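Local coordinates for protein ferredoxin-NADP reductase (Neisseria gonorrhoeae MIA_2011_03-10, PDB 5TR9) that binds FAD and, as a ferredoxin-NADP+ reductase, probably passes electrons between NADP(H) and ferredoxin or flavodoxin through the flavin, at residues A[31-36]-A[81-86]; A[54-59]-A[101-106]; A[62-67]-A[87-92]. All blocks are in the same frame, centred on the assembly; numbering follows the deposited sequence.

Contact 1 of 3, residues A[31-36]-A[81-86]; sequences KLITFA and AVLIQD. With FAD (flavin-adenine dinucleotide), chain C.
Strands 32-38 and 76-82 pair antiparallel at one margin of the FAD-binding beta-barrel domain of the ferredoxin reductase family, and Ile33 faces Ala81 there as a hydrogen-bonded pair. Ile33 N reaches Ala81 O at 3.0 Å, nearly straight at hydrogen (175°), and Ala81 N returns a bond to Ile33 O. Two residues along, beyond the non-hydrogen-bonded pair Leu32 and Val82, Leu83 N bonds to Lys31 O at 2.8 Å; the same oxygen takes a longer CA-H...O contact from Val82 CA. On the Ile33 side of the sheet, CG1 of Ile33 sits between its own backbone N and carbonyl carbon (chi1 62°), where it meets Ala81 CB at 4.0 Å. Phe35 brings CE1, at the ring edge, to the same methyl, while Ile33 CD1 touches Leu83 CD2. Phe93 of helix 88-95 closes over this apolar patch. The other side carries Leu32, whose CD2 lies against Val82 CB at 3.8 Å, the two side chains crossing at a slant. Farther along, Ile84 sets CD1 against the adenine of the cofactor, 3.6 Å from FAD C4A. Since strand 76-82 is an outermost strand of its sheet, the N-H of Val82 points outward, and it donates to FAD O2 at 3.1 Å. A neutral backbone donor therefore meets the pyrimidine carbonyl of the flavin, which would be expected to draw electron density toward O2 and to help stabilise charge on the reduced ring.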
loop_
_atom_site.group_PDB
_atom_site.type_symbol
_atom_site.label_atom_id
_atom_site.label_comp_id
_atom_site.label_asym_id
_atom_site.label_seq_id
_atom_site.Cartn_x
_atom_site.Cartn_y
_atom_site.Cartn_z
ATOM N N LYS A 31 -4.095 -1.186 17.660
ATOM C CA LYS A 31 -2.749 -1.172 17.111
ATOM C C LYS A 31 -2.679 -0.697 15.664
ATOM O O LYS A 31 -1.582 -0.671 15.092
ATOM C CB LYS A 31 -2.128 -2.576 17.213
ATOM C CG LYS A 31 -2.049 -3.123 18.631
ATOM C CD LYS A 31 -1.099 -2.294 19.483
ATOM C CE LYS A 31 -1.086 -2.762 20.926
ATOM N NZ LYS A 31 -0.367 -1.799 21.806
ATOM N N LEU A 32 -3.803 -0.337 15.043
ATOM C CA LEU A 32 -3.803 0.139 13.662
ATOM C C LEU A 32 -4.352 1.557 13.639
ATOM O O LEU A 32 -5.516 1.778 13.998
ATOM C CB LEU A 32 -4.633 -0.781 12.757
ATOM C CG LEU A 32 -4.106 -2.226 12.667
ATOM C CD1 LEU A 32 -5.041 -3.091 11.832
ATOM C CD2 LEU A 32 -2.693 -2.269 12.108
ATOM N N ILE A 33 -3.523 2.512 13.213
ATOM C CA ILE A 33 -3.950 3.909 13.167
ATOM C C ILE A 33 -3.823 4.446 11.753
ATOM O O ILE A 33 -2.954 4.034 10.975
ATOM C CB ILE A 33 -3.145 4.807 14.142
ATOM C CG1 ILE A 33 -1.660 4.814 13.763
ATOM C CG2 ILE A 33 -3.331 4.334 15.574
ATOM C CD1 ILE A 33 -0.836 5.876 14.512
ATOM N N THR A 34 -4.698 5.394 11.424
ATOM C CA THR A 34 -4.397 6.351 10.370
ATOM C C THR A 34 -4.245 7.715 11.021
ATOM O O THR A 34 -4.784 7.967 12.107
ATOM C CB THR A 34 -5.466 6.384 9.261
ATOM O OG1 THR A 34 -6.774 6.602 9.812
ATOM C CG2 THR A 34 -5.458 5.066 8.484
ATOM N N PHE A 35 -3.456 8.575 10.389
ATOM C CA PHE A 35 -3.290 9.923 10.910
ATOM C C PHE A 35 -2.982 10.861 9.759
ATOM O O PHE A 35 -2.498 10.438 8.706
ATOM C CB PHE A 35 -2.198 10.005 12.002
ATOM C CG PHE A 35 -0.805 9.626 11.537
ATOM C CD1 PHE A 35 -0.389 8.296 11.539
ATOM C CD2 PHE A 35 0.115 10.611 11.171
ATOM C CE1 PHE A 35 0.902 7.943 11.146
ATOM C CE2 PHE A 35 1.415 10.267 10.777
ATOM C CZ PHE A 35 1.812 8.928 10.763
ATOM N N ALA A 36 -3.311 12.134 9.955
ATOM C CA ALA A 36 -3.075 13.159 8.953
ATOM C C ALA A 36 -2.137 14.209 9.520
ATOM O O ALA A 36 -2.172 14.513 10.722
ATOM C CB ALA A 36 -4.380 13.827 8.521
ATOM N N ALA A 81 -0.331 3.377 9.863
ATOM C CA ALA A 81 0.759 2.770 10.619
ATOM C C ALA A 81 0.272 1.634 11.510
ATOM O O ALA A 81 -0.779 1.731 12.158
ATOM C CB ALA A 81 1.484 3.816 11.488
ATOM N N VAL A 82 1.047 0.553 11.532
ATOM C CA VAL A 82 0.841 -0.538 12.483
ATOM C C VAL A 82 1.765 -0.307 13.671
ATOM O O VAL A 82 2.976 -0.111 13.504
ATOM C CB VAL A 82 1.099 -1.912 11.838
ATOM C CG1 VAL A 82 2.332 -1.877 11.007
ATOM C CG2 VAL A 82 1.252 -2.992 12.907
ATOM N N LEU A 83 1.199 -0.343 14.882
ATOM C CA LEU A 83 2.011 -0.099 16.073
ATOM C C LEU A 83 2.713 -1.390 16.480
ATOM O O LEU A 83 2.065 -2.403 16.775
ATOM C CB LEU A 83 1.155 0.463 17.209
ATOM C CG LEU A 83 0.447 1.770 16.848
ATOM C CD1 LEU A 83 -0.403 2.254 18.018
ATOM C CD2 LEU A 83 1.433 2.859 16.407
ATOM N N ILE A 84 4.045 -1.359 16.487
ATOM C CA ILE A 84 4.869 -2.541 16.705
ATOM C C ILE A 84 5.314 -2.575 18.160
ATOM O O ILE A 84 5.806 -1.568 18.691
ATOM C CB ILE A 84 6.089 -2.541 15.764
ATOM C CG1 ILE A 84 5.651 -2.505 14.294
ATOM C CG2 ILE A 84 7.005 -3.738 16.073
ATOM C CD1 ILE A 84 4.864 -3.729 13.871
ATOM N N GLN A 85 5.119 -3.727 18.816
ATOM C CA GLN A 85 5.587 -3.919 20.180
ATOM C C GLN A 85 7.080 -3.622 20.270
ATOM O O GLN A 85 7.877 -4.164 19.496
ATOM C CB GLN A 85 5.309 -5.357 20.642
ATOM C CG GLN A 85 5.693 -5.626 22.074
ATOM C CD GLN A 85 5.489 -7.080 22.478
ATOM O OE1 GLN A 85 5.140 -7.928 21.652
ATOM N NE2 GLN A 85 5.702 -7.371 23.753
ATOM N N ASP A 86 7.442 -2.748 21.206
ATOM C CA ASP A 86 8.812 -2.337 21.505
ATOM C C ASP A 86 9.444 -1.501 20.398
ATOM O O ASP A 86 10.639 -1.188 20.483
ATOM C CB ASP A 86 9.726 -3.533 21.800
ATOM C CG ASP A 86 9.174 -4.443 22.883
ATOM O OD1 ASP A 86 8.619 -3.931 23.879
ATOM O OD2 ASP A 86 9.302 -5.676 22.732
HETATM P PA FAD C . 11.198 -0.552 13.792
HETATM O O1A FAD C . 12.417 -0.466 14.650
HETATM O O2A FAD C . 11.231 0.248 12.495
HETATM O O5B FAD C . 10.879 -2.023 13.376
HETATM C C5B FAD C . 10.875 -3.093 14.342
HETATM C C4B FAD C . 10.392 -4.331 13.628
HETATM O O4B FAD C . 8.974 -4.212 13.397
HETATM C C3B FAD C . 10.981 -4.547 12.241
HETATM O O3B FAD C . 12.234 -5.221 12.293
HETATM C C2B FAD C . 9.917 -5.414 11.565
HETATM O O2B FAD C . 10.057 -6.786 11.923
HETATM C C1B FAD C . 8.629 -4.891 12.200
HETATM N N9A FAD C . 7.862 -3.968 11.376
HETATM C C8A FAD C . 8.164 -2.667 11.075
HETATM N N7A FAD C . 7.249 -2.064 10.350
HETATM C C5A FAD C . 6.273 -3.034 10.182
HETATM C C6A FAD C . 5.040 -3.026 9.506
HETATM N N6A FAD C . 4.571 -1.964 8.841
HETATM N N1A FAD C . 4.310 -4.165 9.518
HETATM C C2A FAD C . 4.781 -5.225 10.183
HETATM N N3A FAD C . 5.931 -5.351 10.854
HETATM C C4A FAD C . 6.630 -4.208 10.822
HETATM N N1 FAD C . 5.140 1.046 8.236
HETATM C C2 FAD C . 3.807 1.310 8.339
HETATM O O2 FAD C . 3.183 1.069 9.384
HETATM N N3 FAD C . 3.134 1.835 7.241
HETATM C C4 FAD C . 3.699 2.128 6.009
HETATM O O4 FAD C . 3.014 2.607 5.105
HETATM C C4X FAD C . 5.112 1.853 5.925
HETATM N N5 FAD C . 5.727 2.084 4.778
HETATM C C5X FAD C . 7.081 1.818 4.707
HETATM C C6 FAD C . 7.749 2.062 3.504
HETATM C C7 FAD C . 9.109 1.810 3.378
HETATM C C7M FAD C . 9.803 2.100 2.072
HETATM C C8 FAD C . 9.828 1.316 4.478
HETATM C C8M FAD C . 11.308 1.042 4.367
HETATM C C9 FAD C . 9.164 1.064 5.677
HETATM C C9A FAD C . 7.802 1.316 5.803
HETATM N N10 FAD C . 7.087 1.035 6.993
HETATM C C10 FAD C . 5.753 1.321 7.094
HETATM C "C1'" FAD C . 7.786 0.645 8.219
HETATM C "C2'" FAD C . 8.055 1.898 9.074
HETATM O "O2'" FAD C . 9.052 2.735 8.484
HETATM C "C3'" FAD C . 8.479 1.529 10.497
HETATM O "O3'" FAD C . 9.510 0.550 10.448
HETATM C "C4'" FAD C . 7.313 1.140 11.409
HETATM O "O4'" FAD C . 6.488 2.289 11.617
HETATM C "C5'" FAD C . 7.762 0.606 12.753
HETATM O "O5'" FAD C . 8.660 1.558 13.358
HETATM P P FAD C . 9.259 1.296 14.803
HETATM O O1P FAD C . 8.131 1.206 15.823
HETATM O O2P FAD C . 10.334 2.302 15.028
HETATM O O3P FAD C . 9.911 -0.162 14.631
#

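Contact 2 of 3, residues A[54-59]-A[101-106]; sequences GFYEGK and TILLDK. With EDO (1,2-ethanediol), chain D.
Gly54 and Leu103 form an antiparallel hydrogen-bonded pair, CA to CA 4.7 Å, where the short strand segments 54-57 and 101-105 meet at 126° between their directions. Leu103 N donates to Gly54 O at 2.8 Å; the return bond, Gly54 N to Leu103 O, is more bent, 143° at hydrogen. Beyond the pair the strands splay, and a water spans the gap, accepting from Tyr56 N and donating to Thr101 O. Leu103 lies over one face of the Tyr56 ring: CD1 is 4.0 Å from the ring centroid and close to the normal, a CH-pi contact, while CD2 comes within 3.8 Å of CE2 on the same ring. The two side chains cross at about a right angle, and the Tyr56 hydroxyl goes on to Glu19 of strand 17-27. These are interior strands of the antiparallel flavin-domain sheet, with 101-105 lying between 50-57 and 17-27. Phe55 projects to the other side, but with CG anti to the carbonyl carbon (chi1 -66°) its ring comes back toward 101-105. Thr101 O approaches the ring edge, 3.4 Å from Phe55 CD1, and Ile102 CD1 meets Phe55 CZ at 3.8 Å. Met89, Leu92 and Phe93 of helix 88-95 pack on that same phenyl ring.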
loop_
_atom_site.group_PDB
_atom_site.type_symbol
_atom_site.label_atom_id
_atom_site.label_comp_id
_atom_site.label_asym_id
_atom_site.label_seq_id
_atom_site.Cartn_x
_atom_site.Cartn_y
_atom_site.Cartn_z
ATOM N N GLY A 54 9.616 12.142 10.740
ATOM C CA GLY A 54 10.579 12.136 11.822
ATOM C C GLY A 54 10.092 12.917 13.021
ATOM O O GLY A 54 9.107 13.659 12.965
ATOM N N PHE A 55 10.806 12.729 14.120
ATOM C CA PHE A 55 10.599 13.520 15.323
ATOM C C PHE A 55 11.940 13.977 15.866
ATOM O O PHE A 55 12.946 13.272 15.759
ATOM C CB PHE A 55 9.886 12.735 16.439
ATOM C CG PHE A 55 8.474 12.354 16.126
ATOM C CD1 PHE A 55 7.450 13.287 16.221
ATOM C CD2 PHE A 55 8.162 11.052 15.774
ATOM C CE1 PHE A 55 6.135 12.927 15.942
ATOM C CE2 PHE A 55 6.854 10.679 15.503
ATOM C CZ PHE A 55 5.840 11.619 15.589
ATOM N N TYR A 56 11.941 15.162 16.469
ATOM C CA TYR A 56 13.039 15.532 17.346
ATOM C C TYR A 56 13.008 14.633 18.575
ATOM O O TYR A 56 11.962 14.478 19.210
ATOM C CB TYR A 56 12.913 16.990 17.777
ATOM C CG TYR A 56 12.968 18.027 16.675
ATOM C CD1 TYR A 56 14.056 18.108 15.816
ATOM C CD2 TYR A 56 11.945 18.962 16.531
ATOM C CE1 TYR A 56 14.118 19.081 14.834
ATOM C CE2 TYR A 56 11.994 19.928 15.546
ATOM C CZ TYR A 56 13.080 19.982 14.702
ATOM O OH TYR A 56 13.147 20.958 13.730
ATOM N N GLU A 57 14.147 14.022 18.905
ATOM C CA GLU A 57 14.275 13.194 20.106
ATOM C C GLU A 57 15.490 13.696 20.872
ATOM O O GLU A 57 16.622 13.397 20.484
ATOM C CB GLU A 57 14.436 11.717 19.759
ATOM C CG GLU A 57 13.150 10.927 19.653
ATOM C CD GLU A 57 13.385 9.442 19.868
ATOM O OE1 GLU A 57 12.602 8.810 20.610
ATOM O OE2 GLU A 57 14.370 8.910 19.311
ATOM N N GLY A 58 15.272 14.454 21.947
ATOM C CA GLY A 58 16.404 15.048 22.635
ATOM C C GLY A 58 17.158 15.927 21.656
ATOM O O GLY A 58 16.559 16.712 20.912
ATOM N N LYS A 59 18.479 15.766 21.614
ATOM C CA LYS A 59 19.325 16.505 20.676
ATOM C C LYS A 59 19.439 15.820 19.323
ATOM O O LYS A 59 20.182 16.308 18.459
ATOM C CB LYS A 59 20.728 16.701 21.249
ATOM C CG LYS A 59 21.538 15.418 21.330
ATOM C CD LYS A 59 23.002 15.698 21.639
ATOM C CE LYS A 59 23.694 14.461 22.182
ATOM N NZ LYS A 59 23.247 13.232 21.477
ATOM N N THR A 101 4.403 18.511 16.841
ATOM C CA THR A 101 5.283 18.689 15.693
ATOM C C THR A 101 5.739 17.339 15.160
ATOM O O THR A 101 6.165 16.468 15.926
ATOM C CB THR A 101 6.504 19.524 16.082
ATOM O OG1 THR A 101 6.101 20.869 16.369
ATOM C CG2 THR A 101 7.534 19.539 14.955
ATOM N N ILE A 102 5.666 17.177 13.841
ATOM C CA ILE A 102 6.236 16.032 13.150
ATOM C C ILE A 102 7.023 16.578 11.968
ATOM O O ILE A 102 6.669 17.614 11.394
ATOM C CB ILE A 102 5.145 15.018 12.718
ATOM C CG1 ILE A 102 5.769 13.726 12.166
ATOM C CG2 ILE A 102 4.181 15.635 11.684
ATOM C CD1 ILE A 102 4.775 12.561 12.079
ATOM N N LEU A 103 8.127 15.912 11.640
ATOM C CA LEU A 103 9.039 16.376 10.601
ATOM C C LEU A 103 8.759 15.627 9.306
ATOM O O LEU A 103 8.555 14.411 9.320
ATOM C CB LEU A 103 10.495 16.161 11.017
ATOM C CG LEU A 103 10.872 16.654 12.417
ATOM C CD1 LEU A 103 12.357 16.453 12.635
ATOM C CD2 LEU A 103 10.490 18.106 12.582
ATOM N N LEU A 104 8.751 16.362 8.189
ATOM C CA LEU A 104 8.457 15.805 6.870
ATOM C C LEU A 104 9.647 16.055 5.953
ATOM O O LEU A 104 9.929 17.202 5.599
ATOM C CB LEU A 104 7.185 16.430 6.292
ATOM C CG LEU A 104 6.796 16.035 4.864
ATOM C CD1 LEU A 104 6.462 14.553 4.775
ATOM C CD2 LEU A 104 5.629 16.896 4.414
ATOM N N ASP A 105 10.340 14.986 5.563
ATOM C CA ASP A 105 11.407 15.115 4.575
ATOM C C ASP A 105 10.837 15.729 3.303
ATOM O O ASP A 105 9.721 15.402 2.893
ATOM C CB ASP A 105 12.021 13.739 4.293
ATOM C CG ASP A 105 13.266 13.809 3.438
ATOM O OD1 ASP A 105 13.180 14.202 2.258
ATOM O OD2 ASP A 105 14.355 13.479 3.957
ATOM N N LYS A 106 11.593 16.648 2.693
ATOM C CA LYS A 106 11.072 17.383 1.541
ATOM C C LYS A 106 10.889 16.500 0.309
ATOM O O LYS A 106 10.179 16.898 -0.623
ATOM C CB LYS A 106 11.983 18.569 1.208
ATOM C CG LYS A 106 11.898 19.697 2.224
ATOM C CD LYS A 106 12.781 20.874 1.854
ATOM C CE LYS A 106 12.627 21.979 2.883
ATOM N NZ LYS A 106 13.577 23.105 2.636
HETATM C C1 EDO D . 18.191 10.065 18.994
HETATM O O1 EDO D . 18.357 11.294 19.709
HETATM C C2 EDO D . 19.534 9.350 18.889
HETATM O O2 EDO D . 20.502 10.215 18.281
HETATM O O HOH W 1 9.215 16.523 16.820
#

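Contact 3 of 3, residues A[62-67]-A[87-92]; sequences IWRAYS and GPMSAL. With FAD (flavin-adenine dinucleotide), chain C.
The Tyr66 ring has FAD O2' over one face, toward the rim, and Met89 CG at its edge, 3.2 Å from the phenol OH. Its CD1 and CE1 come against the flavin pyrimidine, CD1 3.7 Å from FAD N3. The hydroxyl shares a 2.7 Å hydrogen bond with FAD O4', and Phe93 also meets the ring, their planes inclined. The Arg64 guanidinium has the PA phosphate at its edge: NE donates to FAD O2A at 2.9 Å and NH2 to FAD O1A, while Pro88 CG stands obliquely off NH2. NH1 donates to Trp63 O at 3.0 Å, almost in the guanidinium plane though above that of the carbonyl, which helps fix the group's rotation. Before it gets there the arginine bends (chi2 -68°) and slides past Met89 in the opposite direction. These residues follow the RxYS flavin-binding sequence of the ferredoxin reductase family, and segment 62-67 runs at 94° to helix segment 88-92. Along the strand, Ala65 O accepts from FAD O2', and Ser67 N donates to FAD O4 at 3.2 Å. The helix start holds the second phosphate: Met89 N bonds to FAD O2P, and Ser90 grips FAD O1P twice, through N and through OG at 2.6 Å. The helix dipole and the nearby arginine would both favour the negative phosphates. Gly87, at the N-cap, brings its CA close to FAD O1P. Farther from the cofactor, Ile62 crosses Pro88 at about a right angle, and its CG2 meets Leu92 CD1 at 3.6 Å beside Met89 SD.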
loop_
_atom_site.group_PDB
_atom_site.type_symbol
_atom_site.label_atom_id
_atom_site.label_comp_id
_atom_site.label_asym_id
_atom_site.label_seq_id
_atom_site.Cartn_x
_atom_site.Cartn_y
_atom_site.Cartn_z
ATOM N N ILE A 62 14.667 10.776 15.087
ATOM C CA ILE A 62 14.280 9.447 14.634
ATOM C C ILE A 62 13.481 9.619 13.352
ATOM O O ILE A 62 12.638 10.517 13.254
ATOM C CB ILE A 62 13.486 8.660 15.703
ATOM C CG1 ILE A 62 13.175 7.251 15.195
ATOM C CG2 ILE A 62 12.229 9.406 16.143
ATOM C CD1 ILE A 62 12.625 6.323 16.269
ATOM N N TRP A 63 13.773 8.783 12.360
ATOM C CA TRP A 63 13.140 8.858 11.046
ATOM C C TRP A 63 12.652 7.489 10.607
ATOM O O TRP A 63 13.362 6.491 10.791
ATOM C CB TRP A 63 14.116 9.361 9.990
ATOM C CG TRP A 63 14.541 10.772 10.155
ATOM C CD1 TRP A 63 15.675 11.222 10.759
ATOM C CD2 TRP A 63 13.844 11.929 9.685
ATOM N NE1 TRP A 63 15.728 12.598 10.703
ATOM C CE2 TRP A 63 14.615 13.054 10.047
ATOM C CE3 TRP A 63 12.645 12.122 8.991
ATOM C CZ2 TRP A 63 14.218 14.362 9.744
ATOM C CZ3 TRP A 63 12.252 13.420 8.688
ATOM C CH2 TRP A 63 13.037 14.520 9.069
ATOM N N ARG A 64 11.479 7.458 9.964
ATOM C CA ARG A 64 10.939 6.230 9.375
ATOM C C ARG A 64 10.155 6.554 8.106
ATOM O O ARG A 64 9.601 7.648 7.960
ATOM C CB ARG A 64 10.015 5.475 10.351
ATOM C CG ARG A 64 10.707 4.879 11.587
ATOM C CD ARG A 64 11.640 3.739 11.209
ATOM N NE ARG A 64 12.111 2.980 12.373
ATOM C CZ ARG A 64 13.159 3.320 13.124
ATOM N NH1 ARG A 64 13.845 4.435 12.866
ATOM N NH2 ARG A 64 13.523 2.546 14.148
ATOM N N ALA A 65 10.070 5.570 7.206
ATOM C CA ALA A 65 9.341 5.734 5.948
ATOM C C ALA A 65 7.894 5.251 6.063
ATOM O O ALA A 65 7.609 4.243 6.726
ATOM C CB ALA A 65 10.044 4.968 4.824
ATOM N N TYR A 66 6.978 5.965 5.391
ATOM C CA TYR A 66 5.554 5.614 5.352
ATOM C C TYR A 66 4.996 5.927 3.976
ATOM O O TYR A 66 5.211 7.026 3.465
ATOM C CB TYR A 66 4.743 6.378 6.420
ATOM C CG TYR A 66 5.266 6.019 7.779
ATOM C CD1 TYR A 66 4.819 4.876 8.434
ATOM C CD2 TYR A 66 6.258 6.787 8.372
ATOM C CE1 TYR A 66 5.355 4.506 9.652
ATOM C CE2 TYR A 66 6.799 6.427 9.576
ATOM C CZ TYR A 66 6.337 5.299 10.215
ATOM O OH TYR A 66 6.903 4.946 11.410
ATOM N N SER A 67 4.265 4.982 3.388
ATOM C CA SER A 67 3.610 5.273 2.110
ATOM C C SER A 67 2.465 6.258 2.295
ATOM O O SER A 67 1.656 6.124 3.215
ATOM C CB SER A 67 3.054 3.995 1.487
ATOM O OG SER A 67 4.074 3.022 1.322
ATOM N N GLY A 87 8.688 -1.121 19.370
ATOM C CA GLY A 87 9.224 -0.302 18.306
ATOM C C GLY A 87 9.324 1.153 18.725
ATOM O O GLY A 87 8.398 1.708 19.330
ATOM N N PRO A 88 10.461 1.799 18.437
ATOM C CA PRO A 88 10.633 3.178 18.929
ATOM C C PRO A 88 9.719 4.189 18.261
ATOM O O PRO A 88 9.164 5.050 18.963
ATOM C CB PRO A 88 12.121 3.464 18.661
ATOM C CG PRO A 88 12.492 2.530 17.549
ATOM C CD PRO A 88 11.695 1.273 17.825
ATOM N N MET A 89 9.533 4.137 16.938
ATOM C CA MET A 89 8.609 5.088 16.326
ATOM C C MET A 89 7.181 4.805 16.768
ATOM O O MET A 89 6.395 5.735 16.993
ATOM C CB MET A 89 8.715 5.055 14.799
ATOM C CG MET A 89 8.056 6.264 14.134
ATOM S SD MET A 89 9.069 7.742 14.378
ATOM C CE MET A 89 8.642 8.699 12.925
ATOM N N SER A 90 6.840 3.520 16.916
ATOM C CA SER A 90 5.498 3.145 17.340
ATOM C C SER A 90 5.164 3.731 18.706
ATOM O O SER A 90 4.033 4.172 18.930
ATOM C CB SER A 90 5.361 1.620 17.358
ATOM O OG SER A 90 5.516 1.115 16.040
ATOM N N ALA A 91 6.143 3.774 19.620
ATOM C CA ALA A 91 5.898 4.362 20.931
ATOM C C ALA A 91 5.588 5.845 20.811
ATOM O O ALA A 91 4.768 6.381 21.566
ATOM C CB ALA A 91 7.105 4.147 21.835
ATOM N N LEU A 92 6.256 6.533 19.886
ATOM C CA LEU A 92 5.952 7.947 19.690
ATOM C C LEU A 92 4.586 8.123 19.038
ATOM O O LEU A 92 3.829 9.024 19.413
ATOM C CB LEU A 92 7.041 8.613 18.844
ATOM C CG LEU A 92 8.430 8.543 19.473
ATOM C CD1 LEU A 92 9.469 9.042 18.482
ATOM C CD2 LEU A 92 8.499 9.333 20.785
HETATM P PA FAD C . 11.198 -0.552 13.792
HETATM O O1A FAD C . 12.417 -0.466 14.650
HETATM O O2A FAD C . 11.231 0.248 12.495
HETATM O O5B FAD C . 10.879 -2.023 13.376
HETATM C C5B FAD C . 10.875 -3.093 14.342
HETATM C C4B FAD C . 10.392 -4.331 13.628
HETATM O O4B FAD C . 8.974 -4.212 13.397
HETATM C C3B FAD C . 10.981 -4.547 12.241
HETATM O O3B FAD C . 12.234 -5.221 12.293
HETATM C C2B FAD C . 9.917 -5.414 11.565
HETATM O O2B FAD C . 10.057 -6.786 11.923
HETATM C C1B FAD C . 8.629 -4.891 12.200
HETATM N N9A FAD C . 7.862 -3.968 11.376
HETATM C C8A FAD C . 8.164 -2.667 11.075
HETATM N N7A FAD C . 7.249 -2.064 10.350
HETATM C C5A FAD C . 6.273 -3.034 10.182
HETATM C C6A FAD C . 5.040 -3.026 9.506
HETATM N N6A FAD C . 4.571 -1.964 8.841
HETATM N N1A FAD C . 4.310 -4.165 9.518
HETATM C C2A FAD C . 4.781 -5.225 10.183
HETATM N N3A FAD C . 5.931 -5.351 10.854
HETATM C C4A FAD C . 6.630 -4.208 10.822
HETATM N N1 FAD C . 5.140 1.046 8.236
HETATM C C2 FAD C . 3.807 1.310 8.339
HETATM O O2 FAD C . 3.183 1.069 9.384
HETATM N N3 FAD C . 3.134 1.835 7.241
HETATM C C4 FAD C . 3.699 2.128 6.009
HETATM O O4 FAD C . 3.014 2.607 5.105
HETATM C C4X FAD C . 5.112 1.853 5.925
HETATM N N5 FAD C . 5.727 2.084 4.778
HETATM C C5X FAD C . 7.081 1.818 4.707
HETATM C C6 FAD C . 7.749 2.062 3.504
HETATM C C7 FAD C . 9.109 1.810 3.378
HETATM C C7M FAD C . 9.803 2.100 2.072
HETATM C C8 FAD C . 9.828 1.316 4.478
HETATM C C8M FAD C . 11.308 1.042 4.367
HETATM C C9 FAD C . 9.164 1.064 5.677
HETATM C C9A FAD C . 7.802 1.316 5.803
HETATM N N10 FAD C . 7.087 1.035 6.993
HETATM C C10 FAD C . 5.753 1.321 7.094
HETATM C "C1'" FAD C . 7.786 0.645 8.219
HETATM C "C2'" FAD C . 8.055 1.898 9.074
HETATM O "O2'" FAD C . 9.052 2.735 8.484
HETATM C "C3'" FAD C . 8.479 1.529 10.497
HETATM O "O3'" FAD C . 9.510 0.550 10.448
HETATM C "C4'" FAD C . 7.313 1.140 11.409
HETATM O "O4'" FAD C . 6.488 2.289 11.617
HETATM C "C5'" FAD C . 7.762 0.606 12.753
HETATM O "O5'" FAD C . 8.660 1.558 13.358
HETATM P P FAD C . 9.259 1.296 14.803
HETATM O O1P FAD C . 8.131 1.206 15.823
HETATM O O2P FAD C . 10.334 2.302 15.028
HETATM O O3P FAD C . 9.911 -0.162 14.631
#

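All three contacts belong to the FAD-binding domain, and contacts 1 and 3 both hold the cofactor, their centres about 9 Å apart. Contact 1 supplies the flavin O2 partner and the adenine cover, contact 3 the flavin O4, ribityl and pyrophosphate partners. Ser90 OG joins them, lying 2.9 Å from Ile84 N in a probable hydrogen bond as well as holding a phosphate. Contact 2 stands back from the ligand, the Phe55 side chain about 9 Å from FAD, but it backs contact 3: Phe55 N lies 3.0 Å from Ile62 O, and Phe55 CD2 packs on Leu92 CD1. Contacts 1 and 2, about 17 Å between centres, meet where Phe35 CE2 approaches Ile102 CD1.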